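TRAP dicarboxylate transporter, DctP subunit (Anaerococcus prevoti, PDB 4N91) binds D-glucuronate in either anomeric form and is probably the extracellular solute-binding component that hands this sugar acid to a TRAP transporter. Local coordinates at residues V163-L169 against P302-A306; F198-Y202 against N223-E227; E214-L220 against Y232-Q238. Where two conformers were deposited one is given. Numbering follows the deposited sequence.

Overall arrangement
All three contacts lie in one lobe of the protein, that of the four-stranded sheet. Contacts 2 and 3 line the pocket and both touch the sugar: F198 packs on it and N215 hydrogen-bonds to it. Their centres are 13 Å apart, and they are joined by backbone hydrogen bonds, G226 N to L220 O at 2.9 Å and H225 N to S219 O at 3.1 Å. Contact 1 lies away from the pocket, the F303 side chain about 11 Å from that of R154. It meets contact 3 (centres 14 Å apart), where V163 O lies 2.7 Å from S233 OG, a probable hydrogen bond, and F303 CD2 packs 4.0 Å from D235 CB. Contacts 1 and 2 do not touch; their nearest atoms are about 13 Å apart.

Contact 1 of 3, residues V163-L169 against P302-A306; sequences VNSPEDL and PFVDA
This is an apolar contact between a loop and the first turn of a helix, at the outer end of the lobe built on the four-stranded sheet. V163-L169 belongs to the loop joining strand 154-158 to strand 173-176, and P302-A306 lies on helix 301-317. No hydrogen bond crosses; 247 Å² is buried. V163 is extended, N164 bends (phi/psi -108/-25), S165 is extended again (-156/169), and P166 to L169 curl into helical angles, with D168 N bonded to S165 O (3.0 Å) and L169 N to P166 O (2.9 Å). D168 OD2 holds the bend by accepting from N164 N (2.7 Å) and S165 N (3.0 Å). Proline suits the start of this curl: its ring restricts phi to values that fit a helical start (here -53°), and it has no amide hydrogen needing a partner where no earlier helical carbonyl is available. In the nearest CA pairs, S165 faces P302 at 6.5 Å and P166 faces F303 at 6.0 Å. The fold is the two-lobed periplasmic-binding-protein type of the DctP family, and here a late helix closes over a loop of the sheet lobe. F303, in the m rotamer with chi2 of -92°, reaches forward so that P166 CD sits 3.8 Å from its ring centroid, 5° off the normal, a CH-pi contact. At the ring edge lie V163 CG1, 3.9 Å from F303 CZ, and L169 CD1, 4.5 Å from F303 CE1. P166 CD also meets P302 CB at 3.8 Å; one helical turn on, the small methyl A306 CB lets P166 CG approach to 4.2 Å.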
loop_
_atom_site.group_PDB
_atom_site.type_symbol
_atom_site.label_atom_id
_atom_site.label_comp_id
_atom_site.label_asym_id
_atom_site.label_seq_id
_atom_site.Cartn_x
_atom_site.Cartn_y
_atom_site.Cartn_z
ATOM N N VAL A 163 -10.404 19.115 7.105
ATOM C CA VAL A 163 -10.625 19.087 5.659
ATOM C C VAL A 163 -12.062 18.667 5.368
ATOM O O VAL A 163 -12.489 17.548 5.693
ATOM C CB VAL A 163 -9.618 18.137 4.982
ATOM C CG1 VAL A 163 -9.879 18.071 3.482
ATOM C CG2 VAL A 163 -8.193 18.595 5.292
ATOM N N ASN A 164 -12.817 19.591 4.795
ATOM C CA ASN A 164 -14.181 19.319 4.346
ATOM C C ASN A 164 -14.334 19.246 2.818
ATOM O O ASN A 164 -15.275 18.624 2.309
ATOM C CB ASN A 164 -15.101 20.384 4.896
ATOM C CG ASN A 164 -15.149 20.367 6.404
ATOM O OD1 ASN A 164 -14.673 21.296 7.079
ATOM N ND2 ASN A 164 -15.701 19.301 6.943
ATOM N N SER A 165 -13.421 19.905 2.114
ATOM C CA SER A 165 -13.401 19.896 0.655
ATOM C C SER A 165 -11.978 20.200 0.207
ATOM O O SER A 165 -11.134 20.591 1.007
ATOM C CB SER A 165 -14.366 20.926 0.088
ATOM O OG SER A 165 -13.884 22.229 0.337
ATOM N N PRO A 166 -11.701 20.018 -1.084
ATOM C CA PRO A 166 -10.359 20.270 -1.599
ATOM C C PRO A 166 -9.792 21.644 -1.260
ATOM O O PRO A 166 -8.592 21.735 -0.996
ATOM C CB PRO A 166 -10.541 20.083 -3.119
ATOM C CG PRO A 166 -11.616 19.097 -3.217
ATOM C CD PRO A 166 -12.583 19.447 -2.113
ATOM N N GLU A 167 -10.609 22.700 -1.245
ATOM C CA GLU A 167 -10.060 24.025 -0.938
ATOM C C GLU A 167 -9.378 24.119 0.446
ATOM O O GLU A 167 -8.494 24.952 0.638
ATOM C CB GLU A 167 -11.126 25.129 -1.103
ATOM C CG GLU A 167 -12.300 25.011 -0.171
ATOM C CD GLU A 167 -13.376 26.054 -0.459
ATOM O OE1 GLU A 167 -13.145 27.242 -0.158
ATOM O OE2 GLU A 167 -14.446 25.685 -0.993
ATOM N N ASP A 168 -9.771 23.270 1.397
ATOM C CA ASP A 168 -9.165 23.264 2.728
ATOM C C ASP A 168 -7.697 22.783 2.714
ATOM O O ASP A 168 -6.951 22.993 3.687
ATOM C CB ASP A 168 -9.996 22.389 3.666
ATOM C CG ASP A 168 -11.423 22.893 3.818
ATOM O OD1 ASP A 168 -11.602 24.133 3.799
ATOM O OD2 ASP A 168 -12.360 22.069 3.945
ATOM N N LEU A 169 -7.288 22.168 1.612
ATOM C CA LEU A 169 -5.903 21.700 1.443
ATOM C C LEU A 169 -5.002 22.778 0.862
ATOM O O LEU A 169 -3.786 22.610 0.786
ATOM C CB LEU A 169 -5.878 20.464 0.539
ATOM C CG LEU A 169 -6.567 19.229 1.136
ATOM C CD1 LEU A 169 -6.757 18.183 0.059
ATOM C CD2 LEU A 169 -5.792 18.666 2.327
ATOM N N PRO A 302 -16.725 16.600 -4.567
ATOM C CA PRO A 302 -15.763 17.631 -4.965
ATOM C C PRO A 302 -14.321 17.106 -5.085
ATOM O O PRO A 302 -13.554 17.609 -5.915
ATOM C CB PRO A 302 -15.892 18.670 -3.858
ATOM C CG PRO A 302 -17.283 18.517 -3.384
ATOM C CD PRO A 302 -17.550 17.036 -3.432
ATOM N N PHE A 303 -13.961 16.101 -4.292
ATOM C CA PHE A 303 -12.628 15.502 -4.401
ATOM C C PHE A 303 -12.538 14.739 -5.726
ATOM O O PHE A 303 -11.584 14.887 -6.478
ATOM C CB PHE A 303 -12.325 14.579 -3.225
ATOM C CG PHE A 303 -12.211 15.293 -1.899
ATOM C CD1 PHE A 303 -10.979 15.739 -1.435
ATOM C CD2 PHE A 303 -13.326 15.511 -1.120
ATOM C CE1 PHE A 303 -10.860 16.395 -0.234
ATOM C CE2 PHE A 303 -13.220 16.170 0.110
ATOM C CZ PHE A 303 -11.979 16.606 0.555
ATOM N N VAL A 304 -13.565 13.948 -6.020
ATOM C CA VAL A 304 -13.607 13.157 -7.252
ATOM C C VAL A 304 -13.424 14.077 -8.444
ATOM O O VAL A 304 -12.602 13.829 -9.309
ATOM C CB VAL A 304 -14.939 12.402 -7.373
ATOM C CG1 VAL A 304 -15.045 11.705 -8.720
ATOM C CG2 VAL A 304 -15.085 11.390 -6.230
ATOM N N ASP A 305 -14.179 15.168 -8.473
ATOM C CA ASP A 305 -14.154 16.067 -9.620
ATOM C C ASP A 305 -12.800 16.777 -9.747
ATOM O O ASP A 305 -12.293 16.968 -10.867
ATOM C CB ASP A 305 -15.294 17.089 -9.506
ATOM C CG ASP A 305 -16.678 16.452 -9.690
ATOM O OD1 ASP A 305 -16.768 15.315 -10.191
ATOM O OD2 ASP A 305 -17.679 17.093 -9.330
ATOM N N ALA A 306 -12.189 17.133 -8.616
ATOM C CA ALA A 306 -10.906 17.832 -8.631
ATOM C C ALA A 306 -9.797 16.964 -9.205
ATOM O O ALA A 306 -8.897 17.468 -9.873
ATOM C CB ALA A 306 -10.507 18.282 -7.234
#

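Contact 2 of 3, residues F198-Y202 against N223-E227; sequences FGEVY and NGHGE. With BDP (beta-D-glucopyranuronic acid), chain C.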
loop_
_atom_site.group_PDB
_atom_site.type_symbol
_atom_site.label_atom_id
_atom_site.label_comp_id
_atom_site.label_asym_id
_atom_site.label_seq_id
_atom_site.Cartn_x
_atom_site.Cartn_y
_atom_site.Cartn_z
ATOM N N PHE A 198 7.715 6.470 5.112
ATOM C CA PHE A 198 6.658 6.340 6.117
ATOM C C PHE A 198 7.198 6.585 7.523
ATOM O O PHE A 198 6.552 7.228 8.343
ATOM C CB PHE A 198 6.065 4.953 5.977
ATOM C CG PHE A 198 4.777 4.721 6.735
ATOM C CD1 PHE A 198 3.760 5.659 6.723
ATOM C CD2 PHE A 198 4.570 3.531 7.393
ATOM C CE1 PHE A 198 2.571 5.427 7.384
ATOM C CE2 PHE A 198 3.370 3.293 8.063
ATOM C CZ PHE A 198 2.383 4.227 8.047
ATOM N N GLY A 199 8.381 6.047 7.817
ATOM C CA GLY A 199 8.999 6.248 9.109
ATOM C C GLY A 199 9.346 7.662 9.518
ATOM O O GLY A 199 9.593 7.926 10.705
ATOM N N GLU A 200 9.385 8.572 8.543
ATOM C CA GLU A 200 9.666 9.970 8.795
ATOM C C GLU A 200 8.463 10.824 9.178
ATOM O O GLU A 200 8.612 11.965 9.654
ATOM C CB GLU A 200 10.323 10.520 7.543
ATOM C CG GLU A 200 11.642 9.744 7.283
ATOM C CD GLU A 200 12.024 9.549 5.840
ATOM O OE1 GLU A 200 11.963 10.529 5.086
ATOM O OE2 GLU A 200 12.448 8.416 5.470
ATOM N N VAL A 201 7.272 10.293 8.941
ATOM C CA VAL A 201 6.073 11.117 8.967
ATOM C C VAL A 201 5.734 11.614 10.370
ATOM O O VAL A 201 5.382 12.780 10.532
ATOM C CB VAL A 201 4.881 10.358 8.339
ATOM C CG1 VAL A 201 3.610 11.186 8.421
ATOM C CG2 VAL A 201 5.189 9.954 6.911
ATOM N N TYR A 202 5.855 10.758 11.393
ATOM C CA TYR A 202 5.500 11.175 12.749
ATOM C C TYR A 202 6.280 12.430 13.179
ATOM O O TYR A 202 5.710 13.407 13.634
ATOM C CB TYR A 202 5.756 10.023 13.705
ATOM C CG TYR A 202 5.541 10.389 15.136
ATOM C CD1 TYR A 202 4.273 10.410 15.678
ATOM C CD2 TYR A 202 6.617 10.722 15.944
ATOM C CE1 TYR A 202 4.079 10.746 17.027
ATOM C CE2 TYR A 202 6.434 11.076 17.272
ATOM C CZ TYR A 202 5.165 11.076 17.800
ATOM O OH TYR A 202 4.970 11.399 19.126
ATOM N N ASN A 223 1.276 3.987 14.210
ATOM C CA ASN A 223 2.407 4.849 13.900
ATOM C C ASN A 223 2.340 6.190 14.620
ATOM O O ASN A 223 3.214 7.025 14.448
ATOM C CB ASN A 223 2.531 5.044 12.396
ATOM C CG ASN A 223 2.480 3.721 11.661
ATOM O OD1 ASN A 223 1.411 3.265 11.250
ATOM N ND2 ASN A 223 3.619 3.038 11.604
ATOM N N GLY A 224 1.303 6.363 15.442
ATOM C CA GLY A 224 1.196 7.504 16.323
ATOM C C GLY A 224 0.797 8.828 15.690
ATOM O O GLY A 224 0.853 9.860 16.354
ATOM N N HIS A 225 0.373 8.836 14.423
ATOM C CA HIS A 225 0.086 10.117 13.796
ATOM C C HIS A 225 -1.105 10.835 14.429
ATOM O O HIS A 225 -1.245 12.051 14.304
ATOM C CB HIS A 225 -0.168 9.962 12.302
ATOM C CG HIS A 225 0.983 9.378 11.557
ATOM N ND1 HIS A 225 0.926 9.096 10.213
ATOM C CD2 HIS A 225 2.213 8.987 11.971
ATOM C CE1 HIS A 225 2.065 8.558 9.825
ATOM N NE2 HIS A 225 2.865 8.481 10.870
ATOM N N GLY A 226 -1.964 10.076 15.088
ATOM C CA GLY A 226 -3.102 10.650 15.789
ATOM C C GLY A 226 -2.738 11.386 17.056
ATOM O O GLY A 226 -3.588 12.067 17.658
ATOM N N GLU A 227 -1.474 11.304 17.457
ATOM C CA GLU A 227 -0.996 12.106 18.589
ATOM C C GLU A 227 -0.924 13.573 18.179
ATOM O O GLU A 227 -1.121 14.468 19.005
ATOM C CB GLU A 227 0.387 11.632 19.058
ATOM C CG GLU A 227 0.404 10.267 19.667
ATOM C CD GLU A 227 1.805 9.845 20.096
ATOM O OE1 GLU A 227 2.710 10.715 20.119
ATOM O OE2 GLU A 227 1.994 8.647 20.406
HETATM C C1 BDP C . 0.571 2.178 4.567
HETATM C C2 BDP C . 1.045 1.110 3.693
HETATM C C3 BDP C . 2.545 1.088 3.664
HETATM C C4 BDP C . 3.074 2.336 3.206
HETATM C C5 BDP C . 2.547 3.430 4.050
HETATM C C6 BDP C . 2.955 4.825 3.513
HETATM O O2 BDP C . 0.684 -0.100 4.469
HETATM O O3 BDP C . 3.012 -0.011 2.814
HETATM O O4 BDP C . 4.406 2.381 3.146
HETATM O O5 BDP C . 1.077 3.415 4.066
HETATM O O6A BDP C . 4.185 5.003 3.372
HETATM O O1 BDP C . -0.852 2.313 4.324
HETATM O O6B BDP C . 2.095 5.734 3.474
HETATM O O HOH W 1 5.653 7.762 10.906
#
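In this periplasmic-binding-protein fold, the approach to helix 201-207 packs against the loop that leads from helix 218-221 to strand 231-238, beside the sugar pocket. F198 begins the segment and has two roles. One face of its ring lies over BDP C5, a common way for an aromatic residue to meet a sugar's C-H surface, and its CB is 3.2 Å from BDP O6A; N38 and Q39 also touch this side chain. Its ring also meets that of H225 obliquely, with centroids 5.9 Å apart and planes at 71°. The carbonyl of F198 accepts from V201 N at 3.2 Å, and so the chain turns toward the helix. V201 points its CB at the loop and sets CG1 3.4 Å from H225 CE1; a compact branched side chain suits this close approach, and it also touches R175. Next comes Y202, whose amide N donates to a bridging water at 3.0 Å. The same water donates to F198 O (2.8 Å) and is hydrogen-bonded to H225 NE2 (2.9 Å), linking the segments, while H225 ND1 is hydrogen-bonded to Y157 OH. The Y202 ring extends along the loop, its CE1 3.4 Å from G224 O. G224 has positive phi (76°), which a residue without CB adopts easily, and a CB there would come tightly against the tyrosine ring. G224 O accepts from E227 N at 3.0 Å, a turn that brings the glutamate round to the end of the ring, where Y202 OH donates to E227 OE1 at 2.6 Å.

Contact 3 of 3, residues E214-L220 against Y232-Q238; sequences ENNEMSL and YSYDMHQ. With BDP (beta-D-glucopyranuronic acid), chain C.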
loop_
_atom_site.group_PDB
_atom_site.type_symbol
_atom_site.label_atom_id
_atom_site.label_comp_id
_atom_site.label_asym_id
_atom_site.label_seq_id
_atom_site.Cartn_x
_atom_site.Cartn_y
_atom_site.Cartn_z
ATOM N N GLU A 214 -1.905 11.466 4.492
ATOM C CA GLU A 214 -3.087 10.716 4.078
ATOM C C GLU A 214 -2.801 9.248 4.124
ATOM O O GLU A 214 -1.756 8.805 3.699
ATOM C CB GLU A 214 -3.573 11.136 2.685
ATOM C CG GLU A 214 -2.493 11.295 1.615
ATOM C CD GLU A 214 -2.028 10.002 0.967
ATOM O OE1 GLU A 214 -0.788 9.768 0.934
ATOM O OE2 GLU A 214 -2.872 9.223 0.446
ATOM N N ASN A 215 -3.737 8.495 4.691
ATOM C CA ASN A 215 -3.509 7.088 4.883
ATOM C C ASN A 215 -4.748 6.434 5.446
ATOM O O ASN A 215 -5.759 7.086 5.682
ATOM C CB ASN A 215 -2.349 6.863 5.864
ATOM C CG ASN A 215 -1.483 5.709 5.446
ATOM O OD1 ASN A 215 -1.983 4.613 5.177
ATOM N ND2 ASN A 215 -0.174 5.956 5.338
ATOM N N ASN A 216 -4.635 5.140 5.694
ATOM C CA ASN A 216 -5.638 4.435 6.448
ATOM C C ASN A 216 -5.548 4.761 7.943
ATOM O O ASN A 216 -4.653 5.477 8.394
ATOM C CB ASN A 216 -5.539 2.934 6.198
ATOM C CG ASN A 216 -4.206 2.346 6.628
ATOM O OD1 ASN A 216 -3.723 2.578 7.762
ATOM N ND2 ASN A 216 -3.569 1.620 5.713
ATOM N N GLU A 217 -6.471 4.219 8.720
ATOM C CA GLU A 217 -6.575 4.548 10.131
ATOM C C GLU A 217 -5.442 4.013 11.005
ATOM O O GLU A 217 -5.201 4.550 12.078
ATOM C CB GLU A 217 -7.907 4.072 10.680
ATOM C CG GLU A 217 -9.107 4.638 9.927
ATOM C CD GLU A 217 -9.625 3.755 8.792
ATOM O OE1 GLU A 217 -8.837 3.060 8.108
ATOM O OE2 GLU A 217 -10.872 3.764 8.590
HETATM N N MSE A 218 -4.756 2.977 10.538
HETATM C CA MSE A 218 -3.690 2.363 11.317
HETATM C C MSE A 218 -2.505 3.308 11.495
HETATM O O MSE A 218 -1.754 3.206 12.462
HETATM C CB MSE A 218 -3.266 1.033 10.690
HETATM C CG MSE A 218 -4.158 -0.123 11.057
HETATM SE SE MSE A 218 -3.719 -0.637 12.844
HETATM C CE MSE A 218 -2.326 -1.983 12.664
ATOM N N SER A 219 -2.339 4.250 10.574
ATOM C CA SER A 219 -1.301 5.266 10.713
ATOM C C SER A 219 -1.506 6.085 11.965
ATOM O O SER A 219 -0.539 6.566 12.545
ATOM C CB SER A 219 -1.299 6.232 9.517
ATOM O OG SER A 219 -0.670 5.626 8.388
ATOM N N LEU A 220 -2.758 6.324 12.338
ATOM C CA LEU A 220 -3.050 7.192 13.462
ATOM C C LEU A 220 -2.588 6.575 14.775
ATOM O O LEU A 220 -2.177 7.275 15.682
ATOM C CB LEU A 220 -4.554 7.439 13.581
ATOM C CG LEU A 220 -5.219 8.160 12.409
ATOM C CD1 LEU A 220 -6.732 8.162 12.554
ATOM C CD2 LEU A 220 -4.683 9.581 12.323
ATOM N N TYR A 232 -9.471 13.568 10.972
ATOM C CA TYR A 232 -9.352 12.535 9.953
ATOM C C TYR A 232 -10.614 12.565 9.126
ATOM O O TYR A 232 -11.701 12.298 9.637
ATOM C CB TYR A 232 -9.126 11.164 10.577
ATOM C CG TYR A 232 -8.843 10.039 9.581
ATOM C CD1 TYR A 232 -9.859 9.427 8.884
ATOM C CD2 TYR A 232 -7.557 9.577 9.373
ATOM C CE1 TYR A 232 -9.616 8.391 7.997
ATOM C CE2 TYR A 232 -7.299 8.548 8.459
ATOM C CZ TYR A 232 -8.353 7.956 7.785
ATOM O OH TYR A 232 -8.125 6.948 6.900
ATOM N N SER A 233 -10.461 12.892 7.848
ATOM C CA SER A 233 -11.579 13.173 6.965
ATOM C C SER A 233 -11.695 12.136 5.830
ATOM O O SER A 233 -10.841 12.075 4.962
ATOM C CB SER A 233 -11.421 14.576 6.382
ATOM O OG SER A 233 -12.482 14.889 5.492
ATOM N N TYR A 234 -12.768 11.353 5.845
ATOM C CA TYR A 234 -12.924 10.205 4.975
ATOM C C TYR A 234 -13.251 10.553 3.527
ATOM O O TYR A 234 -14.348 10.245 3.027
ATOM C CB TYR A 234 -13.999 9.288 5.542
ATOM C CG TYR A 234 -13.571 8.340 6.657
ATOM C CD1 TYR A 234 -12.841 7.195 6.368
ATOM C CD2 TYR A 234 -13.931 8.549 7.975
ATOM C CE1 TYR A 234 -12.474 6.313 7.340
ATOM C CE2 TYR A 234 -13.547 7.660 8.972
ATOM C CZ TYR A 234 -12.833 6.531 8.633
ATOM O OH TYR A 234 -12.487 5.626 9.593
ATOM N N ASP A 235 -12.310 11.192 2.854
ATOM C CA ASP A 235 -12.476 11.448 1.435
ATOM C C ASP A 235 -12.196 10.174 0.623
ATOM O O ASP A 235 -12.644 10.055 -0.514
ATOM C CB ASP A 235 -11.600 12.597 0.978
ATOM C CG ASP A 235 -10.134 12.257 1.004
ATOM O OD1 ASP A 235 -9.645 11.955 2.105
ATOM O OD2 ASP A 235 -9.474 12.298 -0.067
HETATM N N MSE A 236 -11.446 9.244 1.221
HETATM C CA MSE A 236 -11.169 7.909 0.652
HETATM C C MSE A 236 -10.733 7.951 -0.827
HETATM O O MSE A 236 -11.309 7.274 -1.709
HETATM C CB MSE A 236 -12.390 6.998 0.865
HETATM C CG MSE A 236 -12.676 6.741 2.336
HETATM SE SE MSE A 236 -14.353 5.795 2.644
HETATM C CE MSE A 236 -13.798 4.086 1.899
ATOM N N HIS A 237 -9.671 8.704 -1.089
ATOM C CA HIS A 237 -9.267 8.987 -2.460
ATOM C C HIS A 237 -8.628 7.817 -3.169
ATOM O O HIS A 237 -8.683 7.745 -4.399
ATOM C CB HIS A 237 -8.351 10.206 -2.555
ATOM C CG HIS A 237 -7.262 10.246 -1.532
ATOM N ND1 HIS A 237 -7.347 11.035 -0.410
ATOM C CD2 HIS A 237 -6.050 9.643 -1.474
ATOM C CE1 HIS A 237 -6.255 10.899 0.313
ATOM N NE2 HIS A 237 -5.449 10.065 -0.309
ATOM N N GLN A 238 -8.029 6.900 -2.423
ATOM C CA GLN A 238 -7.393 5.733 -3.035
ATOM C C GLN A 238 -7.549 4.498 -2.177
ATOM O O GLN A 238 -7.703 4.586 -0.934
ATOM C CB GLN A 238 -5.903 5.931 -3.260
ATOM C CG GLN A 238 -5.520 6.997 -4.249
ATOM C CD GLN A 238 -4.059 7.347 -4.097
ATOM O OE1 GLN A 238 -3.583 7.754 -3.002
ATOM N NE2 GLN A 238 -3.320 7.164 -5.161
HETATM C C1 BDP C . 0.571 2.178 4.567
HETATM C C2 BDP C . 1.045 1.110 3.693
HETATM C C3 BDP C . 2.545 1.088 3.664
HETATM C C4 BDP C . 3.074 2.336 3.206
HETATM C C5 BDP C . 2.547 3.430 4.050
HETATM C C6 BDP C . 2.955 4.825 3.513
HETATM O O2 BDP C . 0.684 -0.100 4.469
HETATM O O3 BDP C . 3.012 -0.011 2.814
HETATM O O4 BDP C . 4.406 2.381 3.146
HETATM O O5 BDP C . 1.077 3.415 4.066
HETATM O O6A BDP C . 4.185 5.003 3.372
HETATM O O1 BDP C . -0.852 2.313 4.324
HETATM O O6B BDP C . 2.095 5.734 3.474
#
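Strands 212-215 and 231-238 flank strand 154-158 in the four-stranded sheet of this binding-protein lobe, so the two are not direct neighbours, and each hydrogen bond between the segments uses at least one side chain. E214 OE2 accepts from H237 NE2 at 2.8 Å and also forms a salt bridge with R154, a sugar-binding arginine. The other imidazole nitrogen, H237 ND1, donates to D235 OD2 at a very short 2.5 Å, while D235 OD1 takes F156 N. Histidine suits this place because its two nitrogens can serve two carboxylates. Two tyrosines use their length similarly: Y232 OH donates to N215 O and Y234 OH to E217 OE2, each at 2.7 Å. The Y232 ring also provides an apolar surface, its CD2 3.6 Å from L220 CD1. Where the chain turns toward helix 218-221, N216 OD1 accepts a weak capping bond from the amide of selenomethionine M218 (3.0 Å), and N216 ND2 donates to A151 O. N215 OD1 accepts N216 N at 2.8 Å, a bond consistent with holding the amide in position for the ligand: N215 ND2 donates to the ring oxygen BDP O5 at 3.1 Å.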